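2-keto acid:ferredoxin oxidoreductase subunit alpha (Pyrococcus furiosus, PDB 4WBX) probably catalyses the CoA-dependent oxidative decarboxylation of 2-oxoglutarate to succinyl-CoA, reducing ferredoxin, as the alpha subunit of a multisubunit oxidoreductase. Local coordinates at residues Gly137-Ala142 / Leu353-His358; Ile153-Ser158 / Ile325-Pro330; Ile118-Arg123 / Ile182-Ala187; Trp329-Glu334 / His358-Gly363. All coordinates share one frame; numbering follows the deposited sequence.

How the contacts relate
Following the chain from the N terminus, 118-123, 137-142 and 153-158 are laid down before 182-187 comes back to 118-123 and closes contact 3, the first loop shut. Contacts 1 and 2 are still open there, so both cross contact 3. Next 325-330 pairs with 153-158; contact 2 is thus nested inside the loop that 353-358 closes in contact 1. Contact 4 starts on Trp329 and Pro330, where contact 2 ends, and crosses contact 1, sharing His358 with it. Contact 3 joins two central strands of the main sheet, contact 2 adds strand 324-329 to that sheet, contact 1 sets the start of helix 356-363 against that of helix 139-144, and contact 4 packs helix 356-363 on 329-334.

Contact 1: residues Gly137-Ala142 / Leu353-His358; sequences GDIMQA and LGQLYH
The backbones of Met140 and Gln355 come within 6.1 Å (CA to CA), which sets Gln355, just before helix 356-363, against the opening turn of helix 139-144. From there the Gln355 chain runs out extended beyond CG and delivers its amide to the backbone of Gly137-Met140. OE1 receives two weak bonds, from Ile139 N at 2.9 Å, well bent at 129°, and from Met140 N at 3.3 Å, which is straighter. The other branch, NE2, makes a weak bond of 3.4 Å to Gly137 O, so both ends of the amide are engaged, which probably limits its rotation. The aliphatic part works too: the Met140 chain runs antiparallel to it, its CG 3.7 Å from Gln355 CB. On the Ile139 side, CD1 reaches Leu356 CB at 4.2 Å. With an alanine at Gln355, the amides of Ile139 and Met140 would probably lose this acceptor, and a gap would be likely to open beside Met140 CG. Gly148 of the second subunit also packs on Gln355. This is a helix start whose first-turn N-H groups are met by a side chain from another helix start, linking the thiamine diphosphate-binding and core II regions at the subunit interface.

Contact 2: residues Ile153-Ser158 / Ile325-Pro330; sequences IVLSPS and IETIWP
Val154 pushes its two methyls against two consecutive residues of the opposing strand, Ile328 and Trp329, because both of these face it in a classic beta bulge. The CG1 branch, anti to the backbone N (chi1 179°), comes 3.6 Å from Ile328 CB, while CG2 lies 4.1 Å from Trp329 CB, the indole itself leading away. The bulge is held through Val154 O, which accepts a short bond from Ile328 N (2.7 Å) and a weak one from Trp329 N; Val154 N returns a bond to Trp329 O. Past the bulge the register has shifted by one. Leu155 and Thr327 form a non-hydrogen-bonded pair whose side chains lie side by side and point the same way, with Leu155 CD2 3.4 Å from Thr327 OG1. That hydroxyl is bonded to Ile281 O. Ser156 N then donates to Glu326 O at 2.6 Å, and a water bridges Ser156 O and Ile325 O. At the other end Pro330, which follows a cis peptide bond, brings CD to 4.2 Å from Ile153 CG1. Strand 153-155 lies between strand 324-329, antiparallel to it, and the parallel strand 180-186; helix 160-176 covers Ile153 and Leu155, and helix 139-144 covers Ile328 and Trp329.

Contact 3: residues Ile118-Arg123 / Ile182-Ala187; sequences IVDVQR and ILLTDA
Thr185 O is gripped twice by one residue: Gln122 N donates to it at 2.7 Å and Gln122 NE2 at 3.0 Å, from opposite faces of the carbonyl plane. The side-chain bond is almost straight (175°), and the oxygen lies in the plane of the Gln122 amide, which is thereby held against turning. Leu184 packs beside it. Its CD1 methyl sits 3.4 Å from Gln122 NE2 and 3.3 Å from Asp120 OD2, the leucine lying alongside Asp120; that OD2 also lies close to the like-charged Asp138 OD2. On the reverse face Val119 CG2 meets Leu183 CD2 at 4.0 Å, and Val121 CG2 meets Thr185 CG2 at the same distance. A parallel ladder underlies all this, consistent with the core sheet of a thiamine diphosphate-binding domain: Leu183 N to Ile118 O (2.8 Å) and Thr185 N to Asp120 O. Further out, Gln122 OE1 takes the N-H of Asp138, which orients the amide from its other end. Asp186, ending its strand, caps Val189 N of the helix that follows. Strand 116-122 runs between 90-94 and 180-186, with 153-155 beyond; Phe99 of helix 97-101 packs on Ile118, Asp120 and Ile182, and helix 160-176 on Leu183.

Contact 4: residues Trp329-Glu334 / His358-Gly363; sequences WPFDFE and HLIKEG
Leu359 of helix 356-363, the helix of the beta-alpha-beta unit between parallel strands 345-350 and 369-374 in the core II region, drives one methyl into a cluster of three aromatic rings. Its CD2 reaches the edge of the Trp329 indole at CZ3 (3.7 Å), sits over one face of Phe331 toward its rim, 4.0 Å from CG, and approaches Phe333 CZ at 3.9 Å. Phe331, its ring anti to the backbone N (chi1 -166°), also extends CZ to Ile360 CD1 at 4.1 Å. Phe333 takes a different rotamer, turned back beside its own N, which lays the ring against the helix, where the CA of Gly363 meets its edge. Glu362, its chain extended, crosses this ring at a slant, its carboxylate plane 24° from the ring plane and CD 3.4 Å from Phe333 CE1. The OE2 of that carboxylate bonds to His358 of the second subunit. Replacing Glu362 by an alanine would probably leave that histidine without its acceptor and the CE1 and CZ atoms of Phe333 with less packing. Within the cluster the two phenylalanines also meet, Phe331 CD2 standing 3.9 Å above the centre of the Phe333 ring.

Contact 1: residues Gly137-Ala142 / Leu353-His358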
loop_
_atom_site.group_PDB
_atom_site.type_symbol
_atom_site.label_atom_id
_atom_site.label_comp_id
_atom_site.label_asym_id
_atom_site.label_seq_id
_atom_site.Cartn_x
_atom_site.Cartn_y
_atom_site.Cartn_z
ATOM N N GLY A 137 18.233 7.095 14.061
ATOM C CA GLY A 137 18.322 5.800 13.415
ATOM C C GLY A 137 17.812 5.626 11.978
ATOM O O GLY A 137 17.505 4.492 11.589
ATOM N N ASP A 138 17.717 6.713 11.204
ATOM C CA ASP A 138 17.383 6.623 9.785
ATOM C C ASP A 138 18.477 7.227 8.930
ATOM O O ASP A 138 18.204 7.641 7.798
ATOM C CB ASP A 138 16.063 7.340 9.434
ATOM C CG ASP A 138 14.844 6.755 10.142
ATOM O OD1 ASP A 138 14.938 5.661 10.749
ATOM O OD2 ASP A 138 13.766 7.388 10.064
ATOM N N ILE A 139 19.705 7.292 9.436
ATOM C CA ILE A 139 20.783 7.847 8.615
ATOM C C ILE A 139 21.120 6.937 7.430
ATOM O O ILE A 139 21.220 7.398 6.286
ATOM C CB ILE A 139 22.074 8.091 9.413
ATOM C CG1 ILE A 139 21.789 8.992 10.619
ATOM C CG2 ILE A 139 23.151 8.691 8.489
ATOM C CD1 ILE A 139 22.839 8.889 11.701
ATOM N N MET A 140 21.293 5.647 7.698
ATOM C CA MET A 140 21.601 4.716 6.620
ATOM C C MET A 140 20.402 4.524 5.679
ATOM O O MET A 140 20.557 4.511 4.447
ATOM C CB MET A 140 22.062 3.367 7.188
ATOM C CG MET A 140 23.436 3.430 7.894
ATOM S SD MET A 140 24.723 4.190 6.867
ATOM C CE MET A 140 25.642 2.750 6.368
ATOM N N GLN A 141 19.210 4.394 6.247
ATOM C CA GLN A 141 18.042 4.182 5.413
ATOM C C GLN A 141 17.837 5.373 4.500
ATOM O O GLN A 141 17.376 5.225 3.376
ATOM C CB GLN A 141 16.797 3.932 6.256
ATOM C CG GLN A 141 15.537 3.718 5.439
ATOM C CD GLN A 141 14.288 3.592 6.301
ATOM O OE1 GLN A 141 13.472 2.677 6.115
ATOM N NE2 GLN A 141 14.123 4.525 7.235
ATOM N N ALA A 142 18.210 6.557 4.956
ATOM C CA ALA A 142 18.093 7.718 4.082
ATOM C C ALA A 142 18.991 7.555 2.853
ATOM O O ALA A 142 18.628 7.976 1.755
ATOM C CB ALA A 142 18.434 9.012 4.842
ATOM N N LEU A 353 22.871 2.908 16.934
ATOM C CA LEU A 353 23.910 1.957 17.327
ATOM C C LEU A 353 25.054 1.941 16.347
ATOM O O LEU A 353 25.812 0.987 16.300
ATOM C CB LEU A 353 23.349 0.550 17.497
ATOM C CG LEU A 353 22.434 0.491 18.724
ATOM C CD1 LEU A 353 21.811 -0.885 18.977
ATOM C CD2 LEU A 353 23.205 0.943 19.937
ATOM N N GLY A 354 25.194 3.013 15.583
ATOM C CA GLY A 354 26.330 3.163 14.697
ATOM C C GLY A 354 25.888 3.223 13.254
ATOM O O GLY A 354 25.495 2.207 12.678
ATOM N N GLN A 355 25.938 4.412 12.667
ATOM C CA GLN A 355 25.531 4.602 11.289
ATOM C C GLN A 355 26.402 5.681 10.715
ATOM O O GLN A 355 27.089 5.470 9.726
ATOM C CB GLN A 355 24.043 4.994 11.174
ATOM C CG GLN A 355 23.066 3.989 11.778
ATOM C CD GLN A 355 21.612 4.430 11.709
ATOM O OE1 GLN A 355 21.260 5.413 11.039
ATOM N NE2 GLN A 355 20.755 3.696 12.410
ATOM N N LEU A 356 26.352 6.858 11.333
ATOM C CA LEU A 356 27.290 7.917 11.003
ATOM C C LEU A 356 28.707 7.392 11.242
ATOM O O LEU A 356 29.615 7.638 10.450
ATOM C CB LEU A 356 27.022 9.167 11.842
ATOM C CG LEU A 356 28.019 10.280 11.545
ATOM C CD1 LEU A 356 28.127 10.471 10.023
ATOM C CD2 LEU A 356 27.625 11.571 12.264
ATOM N N TYR A 357 28.860 6.636 12.329
ATOM C CA TYR A 357 30.107 5.959 12.672
ATOM C C TYR A 357 30.777 5.230 11.522
ATOM O O TYR A 357 31.990 5.368 11.321
ATOM C CB TYR A 357 29.871 4.955 13.802
ATOM C CG TYR A 357 30.957 3.910 13.888
ATOM C CD1 TYR A 357 32.146 4.167 14.574
ATOM C CD2 TYR A 357 30.807 2.668 13.277
ATOM C CE1 TYR A 357 33.153 3.210 14.646
ATOM C CE2 TYR A 357 31.808 1.710 13.340
ATOM C CZ TYR A 357 32.972 1.985 14.027
ATOM O OH TYR A 357 33.954 1.027 14.091
ATOM N N HIS A 358 29.998 4.428 10.799
ATOM C CA HIS A 358 30.529 3.597 9.722
ATOM C C HIS A 358 31.124 4.442 8.619
ATOM O O HIS A 358 32.175 4.112 8.097
ATOM C CB HIS A 358 29.449 2.687 9.132
ATOM C CG HIS A 358 28.981 1.610 10.060
ATOM N ND1 HIS A 358 29.504 0.334 10.040
ATOM C CD2 HIS A 358 28.024 1.608 11.019
ATOM C CE1 HIS A 358 28.899 -0.399 10.958
ATOM N NE2 HIS A 358 27.995 0.350 11.567
#

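Contact 2: residues Ile153-Ser158 / Ile325-Pro330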
loop_
_atom_site.group_PDB
_atom_site.type_symbol
_atom_site.label_atom_id
_atom_site.label_comp_id
_atom_site.label_asym_id
_atom_site.label_seq_id
_atom_site.Cartn_x
_atom_site.Cartn_y
_atom_site.Cartn_z
ATOM N N ILE A 153 20.435 13.320 -2.427
ATOM C CA ILE A 153 21.025 14.211 -1.453
ATOM C C ILE A 153 20.306 14.120 -0.110
ATOM O O ILE A 153 19.088 13.959 -0.047
ATOM C CB ILE A 153 21.003 15.630 -2.001
ATOM C CG1 ILE A 153 21.638 15.614 -3.402
ATOM C CG2 ILE A 153 21.711 16.576 -1.052
ATOM C CD1 ILE A 153 21.386 16.845 -4.198
ATOM N N VAL A 154 21.081 14.183 0.959
ATOM C CA VAL A 154 20.561 14.130 2.318
ATOM C C VAL A 154 21.214 15.214 3.195
ATOM O O VAL A 154 22.440 15.286 3.306
ATOM C CB VAL A 154 20.814 12.760 2.941
ATOM C CG1 VAL A 154 20.300 12.703 4.380
ATOM C CG2 VAL A 154 20.202 11.687 2.078
ATOM N N LEU A 155 20.385 16.054 3.808
ATOM C CA LEU A 155 20.854 17.181 4.605
ATOM C C LEU A 155 20.383 17.040 6.026
ATOM O O LEU A 155 19.293 16.516 6.286
ATOM C CB LEU A 155 20.357 18.497 4.023
ATOM C CG LEU A 155 20.706 18.633 2.535
ATOM C CD1 LEU A 155 20.260 19.962 1.961
ATOM C CD2 LEU A 155 22.182 18.426 2.281
ATOM N N SER A 156 21.213 17.510 6.951
ATOM C CA SER A 156 20.929 17.347 8.363
ATOM C C SER A 156 21.054 18.661 9.125
ATOM O O SER A 156 22.152 19.171 9.305
ATOM C CB SER A 156 21.867 16.308 8.959
ATOM O OG SER A 156 21.521 16.068 10.308
ATOM N N PRO A 157 19.927 19.201 9.594
ATOM C CA PRO A 157 19.945 20.497 10.278
ATOM C C PRO A 157 20.262 20.348 11.767
ATOM O O PRO A 157 19.737 19.437 12.416
ATOM C CB PRO A 157 18.524 21.005 10.064
ATOM C CG PRO A 157 17.678 19.709 10.116
ATOM C CD PRO A 157 18.580 18.595 9.593
ATOM N N SER A 158 21.111 21.219 12.305
ATOM C CA SER A 158 21.479 21.136 13.724
ATOM C C SER A 158 20.736 22.180 14.561
ATOM O O SER A 158 20.558 22.012 15.765
ATOM C CB SER A 158 22.990 21.296 13.903
ATOM O OG SER A 158 23.362 21.039 15.243
ATOM N N ILE A 325 28.509 17.565 10.740
ATOM C CA ILE A 325 28.027 16.941 9.511
ATOM C C ILE A 325 26.673 17.491 9.087
ATOM O O ILE A 325 25.657 17.259 9.746
ATOM C CB ILE A 325 27.909 15.429 9.629
ATOM C CG1 ILE A 325 29.276 14.803 9.938
ATOM C CG2 ILE A 325 27.381 14.877 8.312
ATOM C CD1 ILE A 325 30.285 14.898 8.785
ATOM N N GLU A 326 26.663 18.216 7.979
ATOM C CA GLU A 326 25.432 18.822 7.504
ATOM C C GLU A 326 24.880 18.074 6.262
ATOM O O GLU A 326 23.745 17.593 6.278
ATOM C CB GLU A 326 25.674 20.306 7.229
ATOM C CG GLU A 326 26.109 21.053 8.489
ATOM C CD GLU A 326 26.358 22.552 8.285
ATOM O OE1 GLU A 326 26.755 22.944 7.173
ATOM O OE2 GLU A 326 26.170 23.338 9.249
ATOM N N THR A 327 25.679 17.985 5.201
ATOM C CA THR A 327 25.368 17.141 4.064
ATOM C C THR A 327 25.767 15.696 4.363
ATOM O O THR A 327 26.951 15.371 4.393
ATOM C CB THR A 327 26.086 17.603 2.802
ATOM O OG1 THR A 327 25.581 18.883 2.406
ATOM C CG2 THR A 327 25.839 16.633 1.701
ATOM N N ILE A 328 24.771 14.845 4.608
ATOM C CA ILE A 328 24.987 13.428 4.905
ATOM C C ILE A 328 25.364 12.635 3.650
ATOM O O ILE A 328 26.240 11.752 3.700
ATOM C CB ILE A 328 23.739 12.791 5.528
ATOM C CG1 ILE A 328 23.444 13.399 6.909
ATOM C CG2 ILE A 328 23.885 11.262 5.583
ATOM C CD1 ILE A 328 24.369 12.938 8.024
ATOM N N TRP A 329 24.719 12.955 2.528
ATOM C CA TRP A 329 25.004 12.287 1.263
ATOM C C TRP A 329 24.726 13.243 0.112
ATOM O O TRP A 329 23.759 13.991 0.156
ATOM C CB TRP A 329 24.159 11.019 1.130
ATOM C CG TRP A 329 24.668 10.088 0.104
ATOM C CD1 TRP A 329 24.321 10.048 -1.219
ATOM C CD2 TRP A 329 25.632 9.041 0.303
ATOM N NE1 TRP A 329 25.023 9.041 -1.856
ATOM C CE2 TRP A 329 25.826 8.409 -0.942
ATOM C CE3 TRP A 329 26.348 8.578 1.417
ATOM C CZ2 TRP A 329 26.715 7.348 -1.108
ATOM C CZ3 TRP A 329 27.230 7.517 1.247
ATOM C CH2 TRP A 329 27.406 6.917 -0.008
ATOM N N PRO A 330 25.575 13.255 -0.917
ATOM C CA PRO A 330 26.824 12.531 -1.171
ATOM C C PRO A 330 27.857 12.845 -0.112
ATOM O O PRO A 330 27.841 13.963 0.371
ATOM C CB PRO A 330 27.262 13.062 -2.535
ATOM C CG PRO A 330 26.646 14.393 -2.630
ATOM C CD PRO A 330 25.320 14.262 -1.956
HETATM O O HOH W 1 23.339 18.512 11.672
#

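Contact 3: residues Ile118-Arg123 / Ile182-Ala187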
loop_
_atom_site.group_PDB
_atom_site.type_symbol
_atom_site.label_atom_id
_atom_site.label_comp_id
_atom_site.label_asym_id
_atom_site.label_seq_id
_atom_site.Cartn_x
_atom_site.Cartn_y
_atom_site.Cartn_z
ATOM N N ILE A 118 11.720 15.645 0.536
ATOM C CA ILE A 118 11.132 14.795 1.556
ATOM C C ILE A 118 11.716 15.136 2.923
ATOM O O ILE A 118 12.937 15.254 3.062
ATOM C CB ILE A 118 11.388 13.311 1.254
ATOM C CG1 ILE A 118 10.688 12.928 -0.038
ATOM C CG2 ILE A 118 10.905 12.409 2.407
ATOM C CD1 ILE A 118 11.513 12.094 -0.916
ATOM N N VAL A 119 10.859 15.318 3.927
ATOM C CA VAL A 119 11.340 15.510 5.267
ATOM C C VAL A 119 11.115 14.252 6.084
ATOM O O VAL A 119 9.980 13.825 6.284
ATOM C CB VAL A 119 10.652 16.696 5.956
ATOM C CG1 VAL A 119 11.121 16.813 7.399
ATOM C CG2 VAL A 119 10.950 17.961 5.219
ATOM N N ASP A 120 12.195 13.650 6.560
ATOM C CA ASP A 120 12.071 12.534 7.498
ATOM C C ASP A 120 12.365 13.062 8.899
ATOM O O ASP A 120 13.498 13.400 9.232
ATOM C CB ASP A 120 13.018 11.381 7.137
ATOM C CG ASP A 120 12.981 10.247 8.165
ATOM O OD1 ASP A 120 11.952 10.077 8.834
ATOM O OD2 ASP A 120 13.983 9.519 8.311
ATOM N N VAL A 121 11.329 13.159 9.712
ATOM C CA VAL A 121 11.499 13.640 11.059
ATOM C C VAL A 121 11.736 12.462 11.989
ATOM O O VAL A 121 10.791 11.775 12.378
ATOM C CB VAL A 121 10.285 14.425 11.532
ATOM C CG1 VAL A 121 10.643 15.147 12.805
ATOM C CG2 VAL A 121 9.853 15.417 10.477
ATOM N N GLN A 122 12.996 12.239 12.348
ATOM C CA GLN A 122 13.385 11.062 13.127
ATOM C C GLN A 122 12.811 11.042 14.545
ATOM O O GLN A 122 12.528 12.090 15.120
ATOM C CB GLN A 122 14.902 10.975 13.180
ATOM C CG GLN A 122 15.481 10.157 12.064
ATOM C CD GLN A 122 16.958 10.425 11.828
ATOM O OE1 GLN A 122 17.756 9.490 11.735
ATOM N NE2 GLN A 122 17.324 11.706 11.696
ATOM N N ARG A 123 12.663 9.850 15.118
ATOM C CA ARG A 123 11.876 9.710 16.343
ATOM C C ARG A 123 12.227 8.438 17.125
ATOM O O ARG A 123 12.837 7.515 16.593
ATOM C CB ARG A 123 10.379 9.726 15.987
ATOM C CG ARG A 123 9.417 9.443 17.136
ATOM C CD ARG A 123 8.177 8.651 16.696
ATOM N NE ARG A 123 8.446 7.750 15.577
ATOM C CZ ARG A 123 7.520 7.312 14.733
ATOM N NH1 ARG A 123 6.255 7.685 14.857
ATOM N NH2 ARG A 123 7.868 6.502 13.763
ATOM N N ILE A 182 16.386 14.705 0.493
ATOM C CA ILE A 182 15.895 14.374 1.819
ATOM C C ILE A 182 16.452 15.281 2.911
ATOM O O ILE A 182 17.668 15.366 3.113
ATOM C CB ILE A 182 16.232 12.951 2.170
ATOM C CG1 ILE A 182 15.628 12.033 1.112
ATOM C CG2 ILE A 182 15.722 12.625 3.587
ATOM C CD1 ILE A 182 15.673 10.570 1.519
ATOM N N LEU A 183 15.555 15.955 3.619
ATOM C CA LEU A 183 15.942 16.754 4.765
ATOM C C LEU A 183 15.801 15.865 5.963
ATOM O O LEU A 183 14.694 15.595 6.411
ATOM C CB LEU A 183 15.063 17.982 4.900
ATOM C CG LEU A 183 15.331 18.889 6.093
ATOM C CD1 LEU A 183 16.689 19.515 5.951
ATOM C CD2 LEU A 183 14.256 19.947 6.164
ATOM N N LEU A 184 16.913 15.372 6.473
ATOM C CA LEU A 184 16.841 14.391 7.540
ATOM C C LEU A 184 16.964 15.056 8.935
ATOM O O LEU A 184 18.048 15.480 9.359
ATOM C CB LEU A 184 17.931 13.341 7.323
ATOM C CG LEU A 184 17.948 12.256 8.384
ATOM C CD1 LEU A 184 16.610 11.522 8.410
ATOM C CD2 LEU A 184 19.110 11.314 8.134
ATOM N N THR A 185 15.853 15.159 9.650
ATOM C CA THR A 185 15.878 15.852 10.923
ATOM C C THR A 185 15.334 14.972 12.057
ATOM O O THR A 185 15.150 13.762 11.877
ATOM C CB THR A 185 15.086 17.179 10.845
ATOM O OG1 THR A 185 15.435 18.016 11.958
ATOM C CG2 THR A 185 13.584 16.925 10.851
ATOM N N ASP A 186 15.100 15.581 13.223
ATOM C CA ASP A 186 14.663 14.856 14.415
ATOM C C ASP A 186 13.595 15.646 15.142
ATOM O O ASP A 186 13.413 16.824 14.870
ATOM C CB ASP A 186 15.840 14.577 15.356
ATOM C CG ASP A 186 16.525 15.845 15.822
ATOM O OD1 ASP A 186 16.053 16.437 16.809
ATOM O OD2 ASP A 186 17.534 16.257 15.210
ATOM N N ALA A 187 12.891 14.980 16.053
ATOM C CA ALA A 187 11.781 15.560 16.799
ATOM C C ALA A 187 12.179 16.796 17.599
ATOM O O ALA A 187 11.407 17.742 17.733
ATOM C CB ALA A 187 11.200 14.519 17.732
#

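Contact 4: residues Trp329-Glu334 / His358-Gly363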
loop_
_atom_site.group_PDB
_atom_site.type_symbol
_atom_site.label_atom_id
_atom_site.label_comp_id
_atom_site.label_asym_id
_atom_site.label_seq_id
_atom_site.Cartn_x
_atom_site.Cartn_y
_atom_site.Cartn_z
ATOM N N TRP A 329 24.719 12.955 2.528
ATOM C CA TRP A 329 25.004 12.287 1.263
ATOM C C TRP A 329 24.726 13.243 0.112
ATOM O O TRP A 329 23.759 13.991 0.156
ATOM C CB TRP A 329 24.159 11.019 1.130
ATOM C CG TRP A 329 24.668 10.088 0.104
ATOM C CD1 TRP A 329 24.321 10.048 -1.219
ATOM C CD2 TRP A 329 25.632 9.041 0.303
ATOM N NE1 TRP A 329 25.023 9.041 -1.856
ATOM C CE2 TRP A 329 25.826 8.409 -0.942
ATOM C CE3 TRP A 329 26.348 8.578 1.417
ATOM C CZ2 TRP A 329 26.715 7.348 -1.108
ATOM C CZ3 TRP A 329 27.230 7.517 1.247
ATOM C CH2 TRP A 329 27.406 6.917 -0.008
ATOM N N PRO A 330 25.575 13.255 -0.917
ATOM C CA PRO A 330 26.824 12.531 -1.171
ATOM C C PRO A 330 27.857 12.845 -0.112
ATOM O O PRO A 330 27.841 13.963 0.371
ATOM C CB PRO A 330 27.262 13.062 -2.535
ATOM C CG PRO A 330 26.646 14.393 -2.630
ATOM C CD PRO A 330 25.320 14.262 -1.956
ATOM N N PHE A 331 28.706 11.888 0.255
ATOM C CA PHE A 331 29.561 12.050 1.426
ATOM C C PHE A 331 31.029 12.239 1.091
ATOM O O PHE A 331 31.596 11.441 0.357
ATOM C CB PHE A 331 29.430 10.849 2.347
ATOM C CG PHE A 331 30.014 11.083 3.701
ATOM C CD1 PHE A 331 29.309 11.826 4.655
ATOM C CD2 PHE A 331 31.260 10.590 4.027
ATOM C CE1 PHE A 331 29.840 12.061 5.914
ATOM C CE2 PHE A 331 31.801 10.821 5.282
ATOM C CZ PHE A 331 31.085 11.560 6.230
ATOM N N ASP A 332 31.655 13.283 1.632
ATOM C CA ASP A 332 33.077 13.547 1.364
ATOM C C ASP A 332 34.001 12.662 2.194
ATOM O O ASP A 332 34.350 12.996 3.330
ATOM C CB ASP A 332 33.422 15.008 1.623
ATOM C CG ASP A 332 34.715 15.414 0.955
ATOM O OD1 ASP A 332 35.163 14.680 0.045
ATOM O OD2 ASP A 332 35.270 16.470 1.330
ATOM N N PHE A 333 34.395 11.534 1.616
ATOM C CA PHE A 333 35.180 10.548 2.346
ATOM C C PHE A 333 36.611 11.056 2.589
ATOM O O PHE A 333 37.141 10.934 3.703
ATOM C CB PHE A 333 35.180 9.205 1.593
ATOM C CG PHE A 333 33.902 8.400 1.769
ATOM C CD1 PHE A 333 33.727 7.576 2.883
ATOM C CD2 PHE A 333 32.878 8.462 0.825
ATOM C CE1 PHE A 333 32.557 6.827 3.052
ATOM C CE2 PHE A 333 31.703 7.718 0.991
ATOM C CZ PHE A 333 31.547 6.901 2.108
ATOM N N GLU A 334 37.205 11.652 1.558
ATOM C CA GLU A 334 38.539 12.233 1.654
ATOM C C GLU A 334 38.689 13.258 2.787
ATOM O O GLU A 334 39.697 13.277 3.485
ATOM C CB GLU A 334 38.904 12.888 0.331
ATOM C CG GLU A 334 38.297 12.189 -0.854
ATOM C CD GLU A 334 39.209 12.213 -2.058
ATOM O OE1 GLU A 334 39.394 13.301 -2.648
ATOM O OE2 GLU A 334 39.741 11.138 -2.419
ATOM N N HIS A 358 29.998 4.428 10.799
ATOM C CA HIS A 358 30.529 3.597 9.722
ATOM C C HIS A 358 31.124 4.442 8.619
ATOM O O HIS A 358 32.175 4.112 8.097
ATOM C CB HIS A 358 29.449 2.687 9.132
ATOM C CG HIS A 358 28.981 1.610 10.060
ATOM N ND1 HIS A 358 29.504 0.334 10.040
ATOM C CD2 HIS A 358 28.024 1.608 11.019
ATOM C CE1 HIS A 358 28.899 -0.399 10.958
ATOM N NE2 HIS A 358 27.995 0.350 11.567
ATOM N N LEU A 359 30.456 5.525 8.245
ATOM C CA LEU A 359 30.979 6.359 7.170
ATOM C C LEU A 359 32.256 7.028 7.616
ATOM O O LEU A 359 33.128 7.341 6.802
ATOM C CB LEU A 359 29.978 7.425 6.743
ATOM C CG LEU A 359 28.710 6.925 6.068
ATOM C CD1 LEU A 359 27.529 7.346 6.917
ATOM C CD2 LEU A 359 28.609 7.494 4.667
ATOM N N ILE A 360 32.351 7.266 8.921
ATOM C CA ILE A 360 33.540 7.896 9.472
ATOM C C ILE A 360 34.709 6.915 9.398
ATOM O O ILE A 360 35.734 7.220 8.782
ATOM C CB ILE A 360 33.325 8.368 10.917
ATOM C CG1 ILE A 360 32.184 9.392 10.994
ATOM C CG2 ILE A 360 34.609 8.971 11.453
ATOM C CD1 ILE A 360 32.320 10.561 10.045
ATOM N N LYS A 361 34.538 5.726 9.978
ATOM C CA LYS A 361 35.579 4.690 9.920
ATOM C C LYS A 361 35.997 4.316 8.481
ATOM O O LYS A 361 37.165 4.012 8.224
ATOM C CB LYS A 361 35.134 3.430 10.671
ATOM C CG LYS A 361 36.216 2.354 10.716
ATOM C CD LYS A 361 36.396 1.755 12.102
ATOM C CE LYS A 361 37.776 1.111 12.250
ATOM N NZ LYS A 361 37.894 0.365 13.538
ATOM N N GLU A 362 35.064 4.344 7.540
ATOM C CA GLU A 362 35.422 4.087 6.155
ATOM C C GLU A 362 36.126 5.318 5.593
ATOM O O GLU A 362 36.924 5.228 4.653
ATOM C CB GLU A 362 34.188 3.732 5.324
ATOM C CG GLU A 362 34.419 3.689 3.811
ATOM C CD GLU A 362 33.142 3.429 3.036
ATOM O OE1 GLU A 362 32.139 3.023 3.670
ATOM O OE2 GLU A 362 33.132 3.630 1.799
ATOM N N GLY A 363 35.840 6.476 6.178
ATOM C CA GLY A 363 36.456 7.708 5.723
ATOM C C GLY A 363 37.886 7.751 6.219
ATOM O O GLY A 363 38.812 8.045 5.463
#